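Local coordinates for protein bacteriorhodopsin (Nanosalina sp., PDB 6EYU) that carries protons into the cell as an inward light-driven pump built round a bound retinal, at residues 5-8 / 9-13; 69-72 / 73-76; 168-171 / 172-176; 194-198 / 199-203; 207-210 / 211-215. All coordinates share one frame; numbering follows the deposited sequence.

Interaction 1 of 5, residues 5-8 / 9-13; sequences AITA and GGFGS
One water joins I6 O and S13 OG across the loop. It donates to I6 O at 2.5 Å and lies 2.9 Å from S13 OG. S13 OG also forms a weak hydrogen bond to S202 OG on helix 198-230. The chain turns back between these groups through a type II' beta turn from A8 to F11. G9, with phi 63°, takes the first inner position of the turn, where a positive phi favours glycine.

The turn brings F11 alongside T7, and the two side chains point the same way. T7 CG2 sits over one ring face, 3.6 Å from the F11 centroid and 17° off the ring normal. This is a CH-pi contact. At chi1 55° T7 CG2 stands anti to the carbonyl carbon and comes over the ring, while OG1 turns to Y3 O, to which it hydrogen bonds. I6 CG2 meets the ring at F11 CE1, 3.8 Å away, and also lies 3.7 Å from S13 OG. That hydroxyl lies at the ring edge, in its plane.

The end of helix 2-7 is thus tied to the loop that leads into helix 14-38 by apolar packing on one ring and by a bridging water. The water gives I6 O, near the helix end, a donor where the chain turns away into the loop.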
# COMPACT_ATOMS: atom_id res chain seq x y z
N ALA A 5 -24.81 6.77 -13.84
CA ALA A 5 -25.69 7.83 -13.36
C ALA A 5 -25.08 9.20 -13.64
O ALA A 5 -25.77 10.13 -14.03
CB ALA A 5 -25.95 7.66 -11.87
N ILE A 6 -23.78 9.33 -13.36
CA ILE A 6 -23.10 10.61 -13.47
C ILE A 6 -23.02 11.05 -14.93
O ILE A 6 -23.21 12.23 -15.25
CB ILE A 6 -21.67 10.53 -12.90
CG1 ILE A 6 -21.71 10.57 -11.38
CG2 ILE A 6 -20.83 11.68 -13.44
CD1 ILE A 6 -20.35 10.45 -10.73
N THR A 7 -22.68 10.11 -15.81
CA THR A 7 -22.38 10.44 -17.20
C THR A 7 -23.63 10.34 -18.06
O THR A 7 -23.60 10.69 -19.24
CB THR A 7 -21.30 9.50 -17.77
OG1 THR A 7 -21.72 8.14 -17.61
CG2 THR A 7 -19.97 9.71 -17.06
N ALA A 8 -24.69 9.80 -17.49
CA ALA A 8 -25.94 9.60 -18.23
C ALA A 8 -26.59 10.94 -18.55
O ALA A 8 -26.44 11.91 -17.80
CB ALA A 8 -26.89 8.73 -17.42
N GLY A 9 -27.28 11.00 -19.68
CA GLY A 9 -27.80 12.25 -20.20
C GLY A 9 -26.70 13.24 -20.54
O GLY A 9 -25.78 12.92 -21.29
N GLY A 10 -26.82 14.45 -20.00
CA GLY A 10 -25.99 15.57 -20.45
C GLY A 10 -24.56 15.45 -19.96
O GLY A 10 -23.66 16.10 -20.48
N PHE A 11 -24.36 14.65 -18.91
CA PHE A 11 -23.07 14.59 -18.22
C PHE A 11 -22.60 15.99 -17.84
O PHE A 11 -21.55 16.45 -18.28
CB PHE A 11 -22.03 13.92 -19.12
CG PHE A 11 -20.74 13.60 -18.41
CD1 PHE A 11 -20.58 13.90 -17.07
CD2 PHE A 11 -19.71 12.95 -19.08
CE1 PHE A 11 -19.40 13.59 -16.42
CE2 PHE A 11 -18.53 12.64 -18.43
CZ PHE A 11 -18.38 12.96 -17.10
N GLY A 12 -23.38 16.66 -17.00
CA GLY A 12 -23.23 18.09 -16.78
C GLY A 12 -22.00 18.43 -15.96
O GLY A 12 -21.65 19.60 -15.81
N SER A 13 -21.37 17.41 -15.39
CA SER A 13 -20.23 17.62 -14.50
C SER A 13 -18.91 17.54 -15.26
O SER A 13 -17.85 17.86 -14.72
CB SER A 13 -20.24 16.59 -13.36
OG SER A 13 -20.31 15.27 -13.87
O HOH W 1 -22.97 14.68 -14.75

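Interaction 2 of 5, residues 69-72 / 73-76; sequences SDYA and WYMD. With MUN ([(2~{S})-2,3-bis(oxidanyl)propyl] (~{E})-undec-2-enoate), chain B; MUN ([(2~{S})-2,3-bis(oxidanyl)propyl] (~{E})-undec-2-enoate), chain K.
Y71 stands at the N-cap position of helix 72-93, and Y71 O accepts from M75 N at 3.0 Å. Y74 N adds a weak bond to the same oxygen. A72 O then accepts from D76 N at 2.8 Å.

The two tyrosines pack at an oblique angle, with Y71 CD1 3.7 Å from Y74 CD2. Y74 OH hydrogen bonds to W181 NE1 and Q122 OE1, which tie the ring to two other helices. Y71 also meets lipid, its CE2 lying 3.5 Å from CAE of MUN (chain K). F67 of a neighbouring subunit meets the Y71 ring edge-to-face. The M75 chain bends at chi2 (-50°), which puts SD 3.6 Å from CAH of the same lipid. On the inner side D76 OD2 is hydrogen bonded to S55 OG, and the D76 side chain touches K213.

At the helix start W73 N donates a hydrogen bond to a water at 3.3 Å, and this water donates to D70 O at 3.1 Å. A first-turn N-H is thus linked through solvent to a carbonyl of the preceding 3-10 turn, so the water bridges that turn and the first turn of the helix.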
# COMPACT_ATOMS: atom_id res chain seq x y z
N SER A 69 -14.28 2.82 -12.40
CA SER A 69 -15.00 4.09 -12.48
C SER A 69 -15.97 4.24 -11.31
O SER A 69 -16.11 5.33 -10.74
CB SER A 69 -15.77 4.18 -13.80
OG SER A 69 -14.89 4.14 -14.91
N ASP A 70 -16.73 3.19 -11.03
CA ASP A 70 -17.79 3.24 -10.03
C ASP A 70 -17.21 3.57 -8.66
O ASP A 70 -17.94 3.99 -7.76
CB ASP A 70 -18.54 1.91 -9.98
CG ASP A 70 -19.65 1.83 -11.02
OD1 ASP A 70 -20.06 2.89 -11.53
OD2 ASP A 70 -20.11 0.70 -11.30
N TYR A 71 -15.90 3.42 -8.52
CA TYR A 71 -15.25 3.49 -7.22
C TYR A 71 -14.08 4.47 -7.23
O TYR A 71 -13.16 4.36 -6.43
CB TYR A 71 -14.76 2.11 -6.79
CG TYR A 71 -15.87 1.15 -6.44
CD1 TYR A 71 -16.39 1.09 -5.16
CD2 TYR A 71 -16.47 0.38 -7.43
CE1 TYR A 71 -17.44 0.25 -4.85
CE2 TYR A 71 -17.52 -0.48 -7.12
CZ TYR A 71 -18.00 -0.54 -5.83
OH TYR A 71 -19.04 -1.39 -5.53
N ALA A 72 -14.14 5.44 -8.14
CA ALA A 72 -12.98 6.27 -8.44
C ALA A 72 -12.67 7.21 -7.28
O ALA A 72 -11.51 7.43 -6.94
CB ALA A 72 -13.21 7.06 -9.72
N TRP A 73 -13.71 7.77 -6.68
CA TRP A 73 -13.54 8.66 -5.53
C TRP A 73 -12.75 7.96 -4.43
O TRP A 73 -11.88 8.56 -3.80
CB TRP A 73 -14.91 9.10 -4.99
CG TRP A 73 -15.64 10.03 -5.90
CD1 TRP A 73 -15.14 11.11 -6.56
CD2 TRP A 73 -17.05 10.02 -6.18
NE1 TRP A 73 -16.12 11.74 -7.28
CE2 TRP A 73 -17.31 11.07 -7.08
CE3 TRP A 73 -18.11 9.21 -5.77
CZ2 TRP A 73 -18.58 11.34 -7.57
CZ3 TRP A 73 -19.37 9.46 -6.27
CH2 TRP A 73 -19.60 10.52 -7.17
N TYR A 74 -13.06 6.68 -4.21
CA TYR A 74 -12.38 5.91 -3.17
C TYR A 74 -10.94 5.62 -3.57
O TYR A 74 -10.02 5.76 -2.75
CB TYR A 74 -13.12 4.59 -2.93
CG TYR A 74 -14.59 4.77 -2.60
CD1 TYR A 74 -14.99 5.52 -1.51
CD2 TYR A 74 -15.57 4.29 -3.46
CE1 TYR A 74 -16.32 5.74 -1.24
CE2 TYR A 74 -16.91 4.51 -3.20
CZ TYR A 74 -17.28 5.23 -2.09
OH TYR A 74 -18.62 5.44 -1.83
N MET A 75 -10.74 5.23 -4.82
CA MET A 75 -9.39 5.01 -5.35
C MET A 75 -8.56 6.28 -5.22
O MET A 75 -7.35 6.22 -5.01
CB MET A 75 -9.46 4.59 -6.82
CG MET A 75 -10.24 3.30 -7.05
SD MET A 75 -9.72 1.96 -5.96
CE MET A 75 -8.19 1.46 -6.75
N ASP A 76 -9.22 7.43 -5.31
CA ASP A 76 -8.54 8.72 -5.19
C ASP A 76 -8.21 9.02 -3.73
O ASP A 76 -7.04 9.14 -3.37
CB ASP A 76 -9.42 9.83 -5.76
CG ASP A 76 -8.77 11.20 -5.67
OD1 ASP A 76 -7.75 11.32 -4.96
OD2 ASP A 76 -9.26 12.14 -6.32
CAR MUN B . -5.98 2.13 -8.52
CAQ MUN B . -5.79 0.63 -8.31
CAP MUN B . -4.94 0.40 -7.06
CAO MUN B . -4.83 -1.11 -6.79
CAN MUN B . -6.11 -1.80 -7.26
CAM MUN B . -5.75 -2.93 -8.23
CAK MUN B . -7.02 -3.41 -8.94
CAH MUN B . -7.06 -4.94 -8.94
CAF MUN B . -6.51 -5.48 -10.26
CAC MUN B . -7.54 -5.73 -11.36
CAA MUN B . -8.92 -6.18 -10.89
OAD MUN B . -9.33 -5.89 -9.77
OAB MUN B . -9.68 -6.79 -11.84
CAE MUN B . -11.06 -6.43 -11.68
CAG MUN B . -11.81 -6.68 -12.99
OAJ MUN B . -11.19 -5.94 -14.05
CAI MUN B . -11.77 -8.18 -13.32
OAL MUN B . -12.21 -8.38 -14.67
CAR MUN K . -7.04 -2.23 -1.34
CAQ MUN K . -7.98 -2.56 -0.17
CAP MUN K . -9.38 -2.84 -0.71
CAO MUN K . -9.68 -1.88 -1.86
CAN MUN K . -10.21 -2.67 -3.06
CAM MUN K . -9.83 -1.94 -4.35
CAK MUN K . -10.74 -2.41 -5.49
CAH MUN K . -11.37 -1.20 -6.17
CAF MUN K . -12.00 -1.62 -7.50
CAC MUN K . -13.07 -2.71 -7.40
CAA MUN K . -13.68 -3.16 -8.73
OAD MUN K . -13.09 -2.96 -9.80
OAB MUN K . -14.87 -3.81 -8.63
CAE MUN K . -15.92 -2.94 -9.03
CAG MUN K . -16.68 -3.55 -10.21
OAJ MUN K . -15.76 -4.23 -11.07
CAI MUN K . -17.72 -4.54 -9.69
OAL MUN K . -19.02 -3.96 -9.78
O HOH W 2 -16.79 6.73 -7.01

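Interaction 3 of 5, residues 168-171 / 172-176; sequences GYIG and IFFLS. With RET (retinal), chain D.
F173 turns its ring edge to the face of Y169, four residues earlier. The centroids are 5.0 Å apart and the planes meet at 57°. F173 CE2 does the touching, 3.7 Å from Y169 CE1 and offset toward the rim. The Y169 ring is presented this way because its CG lies anti to the backbone N (chi1 -173°). Its OH reaches the neighbouring helix 198-230, where it hydrogen bonds to F211 O. F173 CD2 lies at 3.1 Å from Y169 O, which approaches near the plane of the phenyl ring. The same carbonyl accepts from F173 N.

G171 takes part through its backbone. G171 O takes weak bonds from F174 N and L175 N, and L175 CG also packs on it. All of this belongs to helix 157-183, one of the seven transmembrane helices of the microbial rhodopsin fold. One flank of this helix faces the chromophore: F174 CE1 is 3.4 Å from retinal C20.

I172 sits on the surface, where it may face lipid. I172 N bonds to G168 O at 3.0 Å, and I172 CD1 lies 3.2 Å from the same G168 O. On the inner flank I170 and F174 run side by side. I170 CG2 lies over one face of the phenyl ring, and I170 CG1 is 3.9 Å from F174 CE1. I170 also packs on helices 72-93, 128-145 and 198-230, and F174 on I84 and L85.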
# COMPACT_ATOMS: atom_id res chain seq x y z
N GLY A 168 -7.45 23.79 10.84
CA GLY A 168 -8.82 24.27 10.75
C GLY A 168 -9.39 24.13 9.35
O GLY A 168 -10.43 23.50 9.15
N TYR A 169 -8.75 24.81 8.40
CA TYR A 169 -9.10 24.67 6.99
C TYR A 169 -9.47 23.23 6.65
O TYR A 169 -10.56 22.97 6.13
CB TYR A 169 -7.93 25.14 6.13
CG TYR A 169 -8.24 25.20 4.65
CD1 TYR A 169 -8.78 26.36 4.09
CD2 TYR A 169 -7.77 24.22 3.78
CE1 TYR A 169 -8.93 26.49 2.72
CE2 TYR A 169 -7.94 24.33 2.42
CZ TYR A 169 -8.53 25.46 1.89
OH TYR A 169 -8.71 25.57 0.53
N ILE A 170 -8.55 22.30 6.89
CA ILE A 170 -8.68 20.95 6.36
C ILE A 170 -9.68 20.13 7.17
O ILE A 170 -10.47 19.37 6.61
CB ILE A 170 -7.32 20.21 6.35
CG1 ILE A 170 -7.02 19.68 4.95
CG2 ILE A 170 -7.33 19.07 7.35
CD1 ILE A 170 -6.80 20.76 3.91
N GLY A 171 -9.72 20.38 8.47
CA GLY A 171 -10.72 19.77 9.34
C GLY A 171 -12.13 20.04 8.85
O GLY A 171 -12.90 19.11 8.59
N ILE A 172 -12.49 21.32 8.76
CA ILE A 172 -13.82 21.72 8.32
C ILE A 172 -14.17 21.05 6.99
O ILE A 172 -15.27 20.52 6.83
CB ILE A 172 -13.92 23.24 8.15
CG1 ILE A 172 -14.39 23.89 9.46
CG2 ILE A 172 -14.87 23.60 7.02
CD1 ILE A 172 -13.26 24.27 10.39
N PHE A 173 -13.24 21.09 6.04
CA PHE A 173 -13.51 20.61 4.69
C PHE A 173 -13.70 19.10 4.67
O PHE A 173 -14.51 18.58 3.90
CB PHE A 173 -12.37 21.01 3.75
CG PHE A 173 -12.62 22.29 3.01
CD1 PHE A 173 -13.59 22.37 2.03
CD2 PHE A 173 -11.89 23.43 3.32
CE1 PHE A 173 -13.84 23.56 1.37
CE2 PHE A 173 -12.13 24.62 2.66
CZ PHE A 173 -13.11 24.69 1.69
N PHE A 174 -12.99 18.40 5.55
CA PHE A 174 -13.04 16.94 5.59
C PHE A 174 -14.41 16.47 6.04
O PHE A 174 -14.87 15.40 5.63
CB PHE A 174 -11.96 16.40 6.52
CG PHE A 174 -10.67 16.05 5.83
CD1 PHE A 174 -10.22 16.81 4.76
CD2 PHE A 174 -9.94 14.94 6.21
CE1 PHE A 174 -9.04 16.50 4.12
CE2 PHE A 174 -8.75 14.62 5.57
CZ PHE A 174 -8.30 15.41 4.53
N LEU A 175 -15.10 17.30 6.81
CA LEU A 175 -16.40 16.93 7.37
C LEU A 175 -17.50 17.06 6.32
O LEU A 175 -18.55 16.43 6.44
CB LEU A 175 -16.72 17.81 8.58
CG LEU A 175 -15.73 17.71 9.73
CD1 LEU A 175 -15.87 18.90 10.67
CD2 LEU A 175 -15.92 16.41 10.49
N SER A 176 -17.26 17.87 5.30
CA SER A 176 -18.26 18.13 4.28
C SER A 176 -18.52 16.89 3.44
O SER A 176 -19.61 16.70 2.91
CB SER A 176 -17.82 19.29 3.38
OG SER A 176 -16.71 18.92 2.58
C1 RET D . -16.39 8.76 3.07
C2 RET D . -17.02 7.40 3.37
C3 RET D . -18.10 7.52 4.45
C4 RET D . -17.47 7.92 5.78
C5 RET D . -16.47 9.07 5.58
C6 RET D . -15.99 9.47 4.37
C7 RET D . -15.08 10.60 4.31
C8 RET D . -14.54 11.00 3.13
C9 RET D . -13.55 12.06 3.12
C10 RET D . -13.01 12.53 1.93
C11 RET D . -12.11 13.60 1.81
C12 RET D . -11.70 13.75 0.48
C13 RET D . -10.71 14.64 0.02
C14 RET D . -10.38 14.68 -1.34
C15 RET D . -9.36 15.42 -1.92
C16 RET D . -15.12 8.57 2.23
C17 RET D . -17.38 9.66 2.31
C18 RET D . -16.00 9.82 6.82
C19 RET D . -13.13 12.70 4.44
C20 RET D . -10.01 15.58 1.00

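Interaction 4 of 5, residues 194-198 / 199-203; sequences NILDP and TQTSI. With MUN ([(2~{S})-2,3-bis(oxidanyl)propyl] (~{E})-undec-2-enoate), chain S.
D197 and Q200 form a capping box at the start of helix 198-230. D197 OD1 accepts from Q200 N at 2.8 Å, met nearly along its C-O axis. In return D197 N donates to Q200 OE1 at 3.0 Å, in the plane of the amide carbonyl. D197 CG lies between the backbone N and the carbonyl carbon (chi1 79°), which carries the carboxylate over the first turn. The carboxylate and amide planes stand 68° apart.

D197 O is gripped by T201 twice. T201 N reaches it at 3.0 Å in a straight bond, while T201 OG1 donates at 2.9 Å from well above the carbonyl plane. T201 OG1 is also hydrogen bonded to S184 OG and touches L196 CB at 3.4 Å. S202 N bonds to P198 O, the next backbone pair of the helix.

A lipid molecule, MUN (chain S), lies along this corner. L196 CD2 and Q200 NE2 each come to 3.6 Å from its OAJ, and I195 CG2 packs on it as well.

The carboxylate takes an N-H of the first helical turn, and its negative charge would probably be stabilised by the partial positive charge of the helix N-terminus. The returned bond holds the Q200 amide oxygen on the D197 backbone and so fixes how the amide is turned.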
# COMPACT_ATOMS: atom_id res chain seq x y z
N ASN A 194 -31.84 11.49 -0.53
CA ASN A 194 -31.68 11.54 -1.98
C ASN A 194 -31.80 12.98 -2.48
O ASN A 194 -32.62 13.28 -3.34
CB ASN A 194 -32.75 10.68 -2.66
CG ASN A 194 -32.18 9.39 -3.23
OD1 ASN A 194 -32.21 9.17 -4.44
ND2 ASN A 194 -31.76 8.49 -2.35
N ILE A 195 -30.98 13.87 -1.92
CA ILE A 195 -31.19 15.30 -2.08
C ILE A 195 -30.48 15.82 -3.33
O ILE A 195 -31.05 16.60 -4.10
CB ILE A 195 -30.67 16.09 -0.86
CG1 ILE A 195 -31.64 15.94 0.31
CG2 ILE A 195 -30.50 17.56 -1.21
CD1 ILE A 195 -31.06 16.38 1.64
N LEU A 196 -29.22 15.43 -3.50
CA LEU A 196 -28.49 15.72 -4.73
C LEU A 196 -28.77 14.65 -5.79
O LEU A 196 -28.79 13.46 -5.49
CB LEU A 196 -26.99 15.80 -4.46
CG LEU A 196 -26.57 16.54 -3.18
CD1 LEU A 196 -25.05 16.57 -3.07
CD2 LEU A 196 -27.14 17.95 -3.16
N ASP A 197 -28.89 15.09 -7.04
CA ASP A 197 -28.72 14.19 -8.18
C ASP A 197 -27.25 13.98 -8.48
O ASP A 197 -26.39 14.67 -7.94
CB ASP A 197 -29.43 14.77 -9.41
CG ASP A 197 -28.62 15.86 -10.09
OD1 ASP A 197 -27.57 16.24 -9.54
OD2 ASP A 197 -29.04 16.32 -11.17
N PRO A 198 -26.94 13.01 -9.36
CA PRO A 198 -25.57 12.58 -9.56
C PRO A 198 -24.64 13.71 -10.02
O PRO A 198 -23.49 13.76 -9.60
CB PRO A 198 -25.70 11.52 -10.66
CG PRO A 198 -27.04 10.93 -10.43
CD PRO A 198 -27.91 12.03 -9.89
N THR A 199 -25.16 14.61 -10.84
CA THR A 199 -24.36 15.70 -11.38
C THR A 199 -23.97 16.68 -10.28
O THR A 199 -22.82 17.11 -10.19
CB THR A 199 -25.11 16.47 -12.48
OG1 THR A 199 -25.57 15.55 -13.48
CG2 THR A 199 -24.21 17.51 -13.12
N GLN A 200 -24.94 17.05 -9.45
CA GLN A 200 -24.69 17.90 -8.30
C GLN A 200 -23.67 17.26 -7.36
O GLN A 200 -22.72 17.90 -6.93
CB GLN A 200 -25.99 18.18 -7.55
CG GLN A 200 -26.92 19.14 -8.25
CD GLN A 200 -28.33 19.11 -7.70
OE1 GLN A 200 -28.86 18.04 -7.39
NE2 GLN A 200 -28.98 20.27 -7.64
N THR A 201 -23.89 15.99 -7.05
CA THR A 201 -22.93 15.21 -6.28
C THR A 201 -21.54 15.31 -6.91
O THR A 201 -20.57 15.65 -6.23
CB THR A 201 -23.33 13.73 -6.21
OG1 THR A 201 -24.70 13.62 -5.81
CG2 THR A 201 -22.45 12.98 -5.22
N SER A 202 -21.47 15.10 -8.22
CA SER A 202 -20.20 15.11 -8.93
C SER A 202 -19.55 16.49 -8.85
O SER A 202 -18.38 16.61 -8.49
CB SER A 202 -20.41 14.71 -10.39
OG SER A 202 -19.19 14.31 -10.99
N ILE A 203 -20.32 17.53 -9.14
CA ILE A 203 -19.81 18.90 -9.03
C ILE A 203 -19.22 19.13 -7.65
O ILE A 203 -18.07 19.56 -7.52
CB ILE A 203 -20.92 19.95 -9.27
CG1 ILE A 203 -21.75 19.58 -10.50
CG2 ILE A 203 -20.30 21.32 -9.45
CD1 ILE A 203 -20.92 19.22 -11.72
CAR MUN S . -17.26 25.80 -1.23
CAQ MUN S . -18.46 25.94 -2.16
CAP MUN S . -19.22 24.62 -2.22
CAO MUN S . -19.75 24.41 -3.64
CAN MUN S . -20.84 23.33 -3.64
CAM MUN S . -21.00 22.79 -5.06
CAK MUN S . -22.42 23.07 -5.56
CAH MUN S . -23.18 21.75 -5.68
CAF MUN S . -24.68 22.01 -5.77
CAC MUN S . -25.48 21.81 -4.47
CAA MUN S . -27.01 22.00 -4.52
OAD MUN S . -27.52 22.71 -5.39
OAB MUN S . -27.69 21.54 -3.43
CAE MUN S . -28.89 22.31 -3.26
CAG MUN S . -30.11 21.42 -3.51
OAJ MUN S . -29.69 20.21 -4.16
CAI MUN S . -30.78 21.08 -2.18
OAL MUN S . -32.19 21.26 -2.30

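Interaction 5 of 5, residues 207-210 / 211-215; sequences VLPF and FCKQV. With RET (retinal), chain D; MUN ([(2~{S})-2,3-bis(oxidanyl)propyl] (~{E})-undec-2-enoate), chain S.
V215 N bonds to F210 O at 3.0 Å, across five residues instead of the usual four. P209 has no N-H to give, and the helix kinks there. A wider pi-type turn follows at 211-214. P209 O takes C212 N at 3.0 Å, from well above its carbonyl plane, and K213 N more weakly.

K213 NZ is bonded to retinal C15 at 1.3 Å, the Schiff base that holds the chromophore in microbial rhodopsins. The lysine runs extended from CA to CE and bends at its last torsion (chi4 82°) to meet the polyene end. P209 CB packs against K213 NZ at 3.7 Å, and C212 CB lies 3.8 Å from the retinal methyl C20. The K213 chain is also touched by S80 and S55 of neighbouring helices.

The aromatic and apolar contacts are on the outer flank. F210 points an edge at the face of F211, with planes at 87° and centroids 5.7 Å apart. V215 CG2 touches F210 CE2 at 3.5 Å. V207 CG2 packs on F211 CE2, while V207 CG1 meets MUN (chain S) at CAO, 3.6 Å away.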
# COMPACT_ATOMS: atom_id res chain seq x y z
N VAL A 207 -15.51 20.42 -6.68
CA VAL A 207 -15.20 21.75 -6.14
C VAL A 207 -14.59 21.65 -4.75
O VAL A 207 -13.70 22.42 -4.40
CB VAL A 207 -16.46 22.63 -6.08
CG1 VAL A 207 -17.43 22.10 -5.04
CG2 VAL A 207 -16.07 24.07 -5.77
N LEU A 208 -15.05 20.67 -3.97
CA LEU A 208 -14.56 20.51 -2.60
C LEU A 208 -13.13 19.98 -2.60
O LEU A 208 -12.30 20.41 -1.79
CB LEU A 208 -15.47 19.56 -1.82
CG LEU A 208 -16.80 20.16 -1.35
CD1 LEU A 208 -17.72 19.07 -0.82
CD2 LEU A 208 -16.56 21.23 -0.30
N PRO A 209 -12.82 19.04 -3.51
CA PRO A 209 -11.45 18.58 -3.63
C PRO A 209 -10.50 19.63 -4.20
O PRO A 209 -9.31 19.64 -3.86
CB PRO A 209 -11.56 17.39 -4.58
CG PRO A 209 -12.93 16.85 -4.33
CD PRO A 209 -13.79 18.05 -4.01
N PHE A 210 -11.02 20.51 -5.05
CA PHE A 210 -10.23 21.64 -5.54
C PHE A 210 -9.65 22.43 -4.37
O PHE A 210 -8.47 22.80 -4.39
CB PHE A 210 -11.09 22.55 -6.41
CG PHE A 210 -10.33 23.72 -6.99
CD1 PHE A 210 -9.43 23.53 -8.02
CD2 PHE A 210 -10.42 24.97 -6.40
CE1 PHE A 210 -8.67 24.59 -8.49
CE2 PHE A 210 -9.67 26.03 -6.88
CZ PHE A 210 -8.80 25.84 -7.93
N PHE A 211 -10.44 22.59 -3.32
CA PHE A 211 -10.04 23.41 -2.18
C PHE A 211 -9.14 22.62 -1.23
O PHE A 211 -8.34 23.21 -0.49
CB PHE A 211 -11.26 23.94 -1.44
CG PHE A 211 -11.87 25.16 -2.07
CD1 PHE A 211 -11.32 26.41 -1.84
CD2 PHE A 211 -12.87 25.04 -3.02
CE1 PHE A 211 -11.80 27.53 -2.50
CE2 PHE A 211 -13.37 26.15 -3.67
CZ PHE A 211 -12.83 27.40 -3.41
N CYS A 212 -9.20 21.29 -1.31
CA CYS A 212 -8.49 20.44 -0.36
C CYS A 212 -7.16 19.94 -0.94
O CYS A 212 -6.35 19.35 -0.22
CB CYS A 212 -9.36 19.25 0.04
SG CYS A 212 -10.90 19.70 0.87
N LYS A 213 -6.97 20.14 -2.24
CA LYS A 213 -5.77 19.68 -2.93
C LYS A 213 -5.07 20.86 -3.62
O LYS A 213 -4.02 21.31 -3.17
CB LYS A 213 -6.13 18.60 -3.94
CG LYS A 213 -6.68 17.36 -3.23
CD LYS A 213 -7.05 16.25 -4.23
CE LYS A 213 -7.56 15.01 -3.49
NZ LYS A 213 -8.98 15.18 -3.16
N GLN A 214 -5.66 21.34 -4.70
CA GLN A 214 -5.04 22.40 -5.50
C GLN A 214 -4.75 23.63 -4.64
O GLN A 214 -3.61 24.05 -4.52
CB GLN A 214 -5.95 22.79 -6.67
CG GLN A 214 -5.72 21.97 -7.93
CD GLN A 214 -6.80 20.93 -8.16
OE1 GLN A 214 -7.35 20.82 -9.25
NE2 GLN A 214 -7.08 20.14 -7.13
N VAL A 215 -5.79 24.15 -4.00
CA VAL A 215 -5.66 25.34 -3.16
C VAL A 215 -4.78 25.05 -1.95
O VAL A 215 -3.97 25.88 -1.55
CB VAL A 215 -7.03 25.82 -2.67
CG1 VAL A 215 -6.87 26.97 -1.68
CG2 VAL A 215 -7.90 26.25 -3.84
C1 RET D . -16.39 8.76 3.07
C2 RET D . -17.02 7.40 3.37
C3 RET D . -18.10 7.52 4.45
C4 RET D . -17.47 7.92 5.78
C5 RET D . -16.47 9.07 5.58
C6 RET D . -15.99 9.47 4.37
C7 RET D . -15.08 10.60 4.31
C8 RET D . -14.54 11.00 3.13
C9 RET D . -13.55 12.06 3.12
C10 RET D . -13.01 12.53 1.93
C11 RET D . -12.11 13.60 1.81
C12 RET D . -11.70 13.75 0.48
C13 RET D . -10.71 14.64 0.02
C14 RET D . -10.38 14.68 -1.34
C15 RET D . -9.36 15.42 -1.92
C16 RET D . -15.12 8.57 2.23
C17 RET D . -17.38 9.66 2.31
C18 RET D . -16.00 9.82 6.82
C19 RET D . -13.13 12.70 4.44
C20 RET D . -10.01 15.58 1.00
CAR MUN S . -17.26 25.80 -1.23
CAQ MUN S . -18.46 25.94 -2.16
CAP MUN S . -19.22 24.62 -2.22
CAO MUN S . -19.75 24.41 -3.64
CAN MUN S . -20.84 23.33 -3.64
CAM MUN S . -21.00 22.79 -5.06
CAK MUN S . -22.42 23.07 -5.56
CAH MUN S . -23.18 21.75 -5.68
CAF MUN S . -24.68 22.01 -5.77
CAC MUN S . -25.48 21.81 -4.47
CAA MUN S . -27.01 22.00 -4.52
OAD MUN S . -27.52 22.71 -5.39
OAB MUN S . -27.69 21.54 -3.43
CAE MUN S . -28.89 22.31 -3.26
CAG MUN S . -30.11 21.42 -3.51
OAJ MUN S . -29.69 20.21 -4.16
CAI MUN S . -30.78 21.08 -2.18
OAL MUN S . -32.19 21.26 -2.30

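Overall arrangement
The interactions come in series along the chain and do not interleave. Interactions 1 and 4 lie together at one end of the helix bundle, with centres about 10 Å apart. They touch through S13 with T199, S202 and I203, and through A5 with P198. Interaction 2 joins this end: W73 packs on I6 and T201. Interactions 3 and 5 lie nearer the middle, with centres about 11 Å apart. They pair helix 157-183 with helix 198-230, and both touch retinal. D76 of interaction 2 meets K213 of interaction 5, while interactions 4 and 5 share helix 198-230. That helix thus runs from the capped end to the chromophore link of the pump.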